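Local coordinates for protein processed glycerol phosphate lipoteichoic acid synthase 2 (Bacillus subtilis, PDB 2W8D) that belongs to the sulfatase family of the alkaline phosphatase clan and carries a magnesium ion in its C-terminal domain, at residues L329-D334 against E390-I395; A155-N160 against Y167-K172. All coordinates share one frame; numbering follows the deposited sequence.

Interaction 1: L329-D334 against E390-I395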
loop_
_atom_site.group_PDB
_atom_site.type_symbol
_atom_site.label_atom_id
_atom_site.label_comp_id
_atom_site.label_asym_id
_atom_site.label_seq_id
_atom_site.Cartn_x
_atom_site.Cartn_y
_atom_site.Cartn_z
ATOM N N LEU A 329 -16.404 8.352 5.314
ATOM C CA LEU A 329 -16.760 7.835 4.013
ATOM C C LEU A 329 -15.526 7.200 3.383
ATOM O O LEU A 329 -14.750 7.865 2.693
ATOM C CB LEU A 329 -17.352 8.944 3.147
ATOM C CG LEU A 329 -18.643 9.597 3.665
ATOM C CD1 LEU A 329 -19.257 10.401 2.561
ATOM C CD2 LEU A 329 -19.658 8.568 4.177
HETATM N N MSE A 330 -15.362 5.908 3.658
HETATM C CA MSE A 330 -14.222 5.123 3.257
HETATM C C MSE A 330 -14.732 3.916 2.487
HETATM O O MSE A 330 -15.718 3.308 2.867
HETATM C CB MSE A 330 -13.436 4.675 4.480
HETATM C CG MSE A 330 -12.584 5.777 5.089
HETATM SE SE MSE A 330 -11.543 5.190 6.642
HETATM C CE MSE A 330 -10.386 6.762 6.767
ATOM N N SER A 331 -14.040 3.572 1.405
ATOM C CA SER A 331 -14.453 2.482 0.540
ATOM C C SER A 331 -14.064 1.114 1.073
ATOM O O SER A 331 -14.724 0.117 0.766
ATOM C CB SER A 331 -13.842 2.670 -0.853
ATOM O OG SER A 331 -14.534 3.708 -1.536
ATOM N N GLY A 332 -12.995 1.066 1.866
ATOM C CA GLY A 332 -12.410 -0.211 2.296
ATOM C C GLY A 332 -13.029 -0.865 3.520
ATOM O O GLY A 332 -13.824 -0.281 4.241
ATOM N N SER A 333 -12.651 -2.103 3.746
ATOM C CA SER A 333 -13.242 -2.879 4.808
ATOM C C SER A 333 -12.097 -3.429 5.653
ATOM O O SER A 333 -11.185 -4.012 5.121
ATOM C CB SER A 333 -14.084 -3.994 4.176
ATOM O OG SER A 333 -14.435 -4.983 5.128
ATOM N N ASP A 334 -12.117 -3.158 6.955
ATOM C CA ASP A 334 -11.148 -3.703 7.911
ATOM C C ASP A 334 -10.947 -5.200 7.668
ATOM O O ASP A 334 -11.885 -5.989 7.774
ATOM C CB ASP A 334 -11.653 -3.441 9.335
ATOM C CG ASP A 334 -10.796 -4.097 10.427
ATOM O OD1 ASP A 334 -9.728 -4.672 10.170
ATOM O OD2 ASP A 334 -11.209 -4.046 11.585
ATOM N N GLU A 390 -18.288 2.892 -7.926
ATOM C CA GLU A 390 -19.161 4.032 -8.210
ATOM C C GLU A 390 -19.252 5.014 -7.015
ATOM O O GLU A 390 -19.170 6.231 -7.199
ATOM C CB GLU A 390 -20.535 3.511 -8.628
ATOM C CG GLU A 390 -21.596 4.540 -8.941
ATOM C CD GLU A 390 -23.027 3.941 -8.958
ATOM O OE1 GLU A 390 -23.204 2.751 -8.584
ATOM O OE2 GLU A 390 -23.981 4.666 -9.340
HETATM N N MSE A 391 -19.394 4.481 -5.805
HETATM C CA MSE A 391 -19.532 5.321 -4.614
HETATM C C MSE A 391 -18.275 6.131 -4.382
HETATM O O MSE A 391 -18.339 7.335 -4.163
HETATM C CB MSE A 391 -19.903 4.504 -3.380
HETATM C CG MSE A 391 -21.277 3.836 -3.473
HETATM SE SE MSE A 391 -22.796 5.068 -3.786
HETATM C CE MSE A 391 -23.150 4.712 -5.668
ATOM N N SER A 392 -17.130 5.474 -4.487
ATOM C CA SER A 392 -15.867 6.163 -4.411
ATOM C C SER A 392 -15.755 7.262 -5.495
ATOM O O SER A 392 -15.406 8.412 -5.170
ATOM C CB SER A 392 -14.702 5.167 -4.456
ATOM O OG SER A 392 -13.450 5.829 -4.338
ATOM N N ASP A 393 -16.035 6.917 -6.757
ATOM C CA ASP A 393 -15.983 7.902 -7.872
ATOM C C ASP A 393 -16.899 9.102 -7.658
ATOM O O ASP A 393 -16.512 10.229 -7.978
ATOM C CB ASP A 393 -16.200 7.278 -9.261
ATOM C CG ASP A 393 -14.994 6.413 -9.718
ATOM O OD1 ASP A 393 -13.857 6.665 -9.252
ATOM O OD2 ASP A 393 -15.178 5.479 -10.534
ATOM N N LYS A 394 -18.076 8.901 -7.071
ATOM C CA LYS A 394 -18.931 10.066 -6.760
ATOM C C LYS A 394 -18.244 11.026 -5.804
ATOM O O LYS A 394 -18.333 12.245 -5.971
ATOM C CB LYS A 394 -20.290 9.650 -6.205
ATOM C CG LYS A 394 -21.247 9.233 -7.295
ATOM C CD LYS A 394 -22.432 8.424 -6.768
ATOM C CE LYS A 394 -23.514 8.402 -7.803
ATOM N NZ LYS A 394 -23.834 7.003 -8.174
ATOM N N ILE A 395 -17.546 10.469 -4.819
ATOM C CA ILE A 395 -16.856 11.286 -3.828
ATOM C C ILE A 395 -15.744 12.114 -4.477
ATOM O O ILE A 395 -15.657 13.334 -4.268
ATOM C CB ILE A 395 -16.330 10.434 -2.647
ATOM C CG1 ILE A 395 -17.496 10.061 -1.713
ATOM C CG2 ILE A 395 -15.260 11.177 -1.844
ATOM C CD1 ILE A 395 -17.145 8.858 -0.747
#
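No ring or other flat side-chain group takes part where Leu329 and Ser331 meet Ile395 and Ser392, so the contact has neither stacked faces nor edges and rests on two small, separate touches. At the first, the terminal methyl CD1 of Ile395 comes up to the methylene CB of Leu329 at 3.9 Å, a simple apolar approach. The longer branch of Ile395 lies anti to its carbonyl carbon (chi1 -76°) and extends from there (chi2 163°), which carries CD1 from the helix to the loop. The second touch is closer: Ser331 OG sits 3.3 Å from Ser392 CB and 3.7 Å from Ser392 OG, the hydroxyl of the loop residue thus resting on the methylene of the helical one. The hydroxyl of Ser392, anti to its own backbone N (chi1 -178°), has its bond elsewhere, accepting from Tyr96 N. A third piece of chain, the loop at Ser94-Tyr96, therefore shares the site: Ser331 is joined to Ser94 through the backbone, while Ser392 and Ile395 both lean on Leu95. Met391 and Ile395 also rest on helix 6-17, at Tyr13 and Met14 among others, so helix 380-397 packs on both helix 6-17 and the loop. Such packing of a late helix against the loop between helix 313-320 and strand 344-345 is consistent with the two-part build of sulfatase-like proteins, in which a smaller C-terminal unit with an antiparallel sheet and a helix is joined to the alpha/beta core.

Interaction 2: A155-N160 against Y167-K172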
loop_
_atom_site.group_PDB
_atom_site.type_symbol
_atom_site.label_atom_id
_atom_site.label_comp_id
_atom_site.label_asym_id
_atom_site.label_seq_id
_atom_site.Cartn_x
_atom_site.Cartn_y
_atom_site.Cartn_z
ATOM N N ALA A 155 15.950 17.067 -0.115
ATOM C CA ALA A 155 16.742 18.173 0.451
ATOM C C ALA A 155 17.396 17.773 1.790
ATOM O O ALA A 155 18.373 18.376 2.200
ATOM C CB ALA A 155 15.898 19.457 0.602
ATOM N N TYR A 156 16.862 16.755 2.456
ATOM C CA TYR A 156 17.352 16.372 3.772
ATOM C C TYR A 156 18.334 15.202 3.755
ATOM O O TYR A 156 18.791 14.772 4.813
ATOM C CB TYR A 156 16.196 16.022 4.694
ATOM C CG TYR A 156 15.353 17.189 5.117
ATOM C CD1 TYR A 156 15.586 17.846 6.335
ATOM C CD2 TYR A 156 14.293 17.629 4.315
ATOM C CE1 TYR A 156 14.793 18.933 6.731
ATOM C CE2 TYR A 156 13.504 18.706 4.699
ATOM C CZ TYR A 156 13.746 19.340 5.897
ATOM O OH TYR A 156 12.935 20.410 6.236
ATOM N N TYR A 157 18.644 14.693 2.562
ATOM C CA TYR A 157 19.629 13.641 2.375
ATOM C C TYR A 157 20.848 14.135 1.602
ATOM O O TYR A 157 20.741 15.034 0.789
ATOM C CB TYR A 157 18.980 12.445 1.686
ATOM C CG TYR A 157 17.770 11.940 2.442
ATOM C CD1 TYR A 157 17.901 10.942 3.398
ATOM C CD2 TYR A 157 16.501 12.495 2.228
ATOM C CE1 TYR A 157 16.818 10.494 4.114
ATOM C CE2 TYR A 157 15.398 12.047 2.941
ATOM C CZ TYR A 157 15.570 11.050 3.885
ATOM O OH TYR A 157 14.509 10.596 4.610
ATOM N N ASP A 158 22.012 13.574 1.914
ATOM C CA ASP A 158 23.249 13.758 1.155
ATOM C C ASP A 158 23.134 13.088 -0.225
ATOM O O ASP A 158 23.202 11.855 -0.342
ATOM C CB ASP A 158 24.400 13.112 1.941
ATOM C CG ASP A 158 25.782 13.539 1.448
ATOM O OD1 ASP A 158 25.872 14.406 0.546
ATOM O OD2 ASP A 158 26.795 13.013 1.982
HETATM N N MSE A 159 22.965 13.894 -1.272
HETATM C CA MSE A 159 22.687 13.355 -2.623
HETATM C C MSE A 159 23.962 13.125 -3.456
HETATM O O MSE A 159 23.992 13.455 -4.641
HETATM C CB MSE A 159 21.707 14.261 -3.403
HETATM C CG MSE A 159 20.298 14.383 -2.832
HETATM SE SE MSE A 159 19.148 12.797 -3.118
HETATM C CE MSE A 159 18.901 12.852 -5.087
ATOM N N ASN A 160 25.001 12.553 -2.855
ATOM C CA ASN A 160 26.275 12.394 -3.559
ATOM C C ASN A 160 26.361 11.212 -4.535
ATOM O O ASN A 160 25.470 10.367 -4.602
ATOM C CB ASN A 160 27.447 12.370 -2.567
ATOM C CG ASN A 160 27.410 11.165 -1.644
ATOM O OD1 ASN A 160 27.798 10.063 -2.028
ATOM N ND2 ASN A 160 26.951 11.374 -0.417
ATOM N N TYR A 167 16.078 7.588 -9.631
ATOM C CA TYR A 167 15.099 8.544 -9.109
ATOM C C TYR A 167 15.559 9.295 -7.862
ATOM O O TYR A 167 14.862 10.217 -7.417
ATOM C CB TYR A 167 13.721 7.899 -8.882
ATOM C CG TYR A 167 13.075 7.423 -10.153
ATOM C CD1 TYR A 167 13.470 6.213 -10.735
ATOM C CD2 TYR A 167 12.087 8.178 -10.788
ATOM C CE1 TYR A 167 12.900 5.758 -11.907
ATOM C CE2 TYR A 167 11.491 7.722 -11.975
ATOM C CZ TYR A 167 11.909 6.504 -12.524
ATOM O OH TYR A 167 11.372 6.017 -13.688
ATOM N N GLY A 168 16.718 8.917 -7.315
ATOM C CA GLY A 168 17.288 9.609 -6.160
ATOM C C GLY A 168 18.024 8.684 -5.220
ATOM O O GLY A 168 18.860 7.877 -5.648
HETATM N N MSE A 169 17.738 8.806 -3.926
HETATM C CA MSE A 169 18.503 8.061 -2.912
HETATM C C MSE A 169 18.282 6.552 -3.052
HETATM O O MSE A 169 17.167 6.098 -3.273
HETATM C CB MSE A 169 18.094 8.458 -1.496
HETATM C CG MSE A 169 18.448 9.845 -1.089
HETATM SE SE MSE A 169 20.370 10.207 -0.924
HETATM C CE MSE A 169 20.779 9.073 0.637
ATOM N N LYS A 170 19.356 5.796 -2.886
ATOM C CA LYS A 170 19.271 4.362 -2.654
ATOM C C LYS A 170 18.685 4.077 -1.261
ATOM O O LYS A 170 18.958 4.812 -0.316
ATOM C CB LYS A 170 20.663 3.757 -2.765
ATOM C CG LYS A 170 21.224 3.765 -4.173
ATOM C CD LYS A 170 22.663 3.304 -4.167
ATOM C CE LYS A 170 23.249 3.228 -5.561
ATOM N NZ LYS A 170 24.743 3.174 -5.438
ATOM N N ASP A 171 17.905 3.009 -1.133
ATOM C CA ASP A 171 17.262 2.631 0.121
ATOM C C ASP A 171 18.190 2.483 1.363
ATOM O O ASP A 171 17.853 2.995 2.409
ATOM C CB ASP A 171 16.417 1.373 -0.084
ATOM C CG ASP A 171 15.301 1.565 -1.109
ATOM O OD1 ASP A 171 15.020 2.726 -1.521
ATOM O OD2 ASP A 171 14.697 0.542 -1.522
ATOM N N LYS A 172 19.328 1.795 1.257
ATOM C CA LYS A 172 20.243 1.639 2.412
ATOM C C LYS A 172 20.670 2.949 3.084
ATOM O O LYS A 172 20.412 3.099 4.266
ATOM C CB LYS A 172 21.454 0.737 2.126
ATOM C CG LYS A 172 21.114 -0.769 2.114
ATOM C CD LYS A 172 22.354 -1.615 1.927
ATOM C CE LYS A 172 22.007 -3.048 1.590
ATOM N NZ LYS A 172 23.220 -3.790 1.067
#
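Met159 and Met169 approach to 6.8 Å between their CA atoms, and the residues that touch, Tyr157-Met159 and Gly168-Met169, are loop, between a 3-10 turn and the start of helix 171-183. Two residues before the N-cap Lys170, Gly168 (phi 145°, psi -132°) takes a turn open to glycine and hardly to other residues, since a side chain here would run into the carbonyl O of Tyr167. Met169, a selenomethionine like Met159, makes the largest share of the contact. Bent at its second and third torsions, its chain folds back so that SE lies against the first segment. There SE meets Asp158 O at 3.3 Å, and the oxygen stands nearly in line with the CG-SE bond, at an angle of about 160°, a geometry compatible with a chalcogen-type attraction. The same selenium touches Tyr157 CB at 3.7 Å and Met159 SE at 3.6 Å. Met159 and Met169 cross obliquely, and the methyl CE of Met159 continues past the crossing to rest on Gly168 CA at 3.8 Å. Tyr157 takes part mainly through its CB, since its ring runs on from the interface and its hydroxyl is bonded to Ser178. Met169 also packs on Phe174 and Glu177 of helix 171-183 and bonds through its backbone to Gly131, placing the contact between the end of strand 125-130, the loop leaving strand 150-152 and the start of helix 171-183.

Following the chain from the N terminus, interaction 2 comes first: with six residues between its segments, it closes the short excursion from strand 150-152 to helix 171-183, within the sulfatase-like part of the chain. Interaction 1 opens only later, after helix 313-320, and spans 55 residues that include the antiparallel sheet running from strand 344-345 to strand 371-372 before the chain returns along helix 380-397. The two loops run in series and neither nest nor cross. The centres of interactions 1 and 2 lie about 36 Å apart, on opposite sides of the chain's centre. One contact thus finishes a local connection of the alpha/beta core, while the other ties the C-terminal helix to the loop that leads out of helix 313-320.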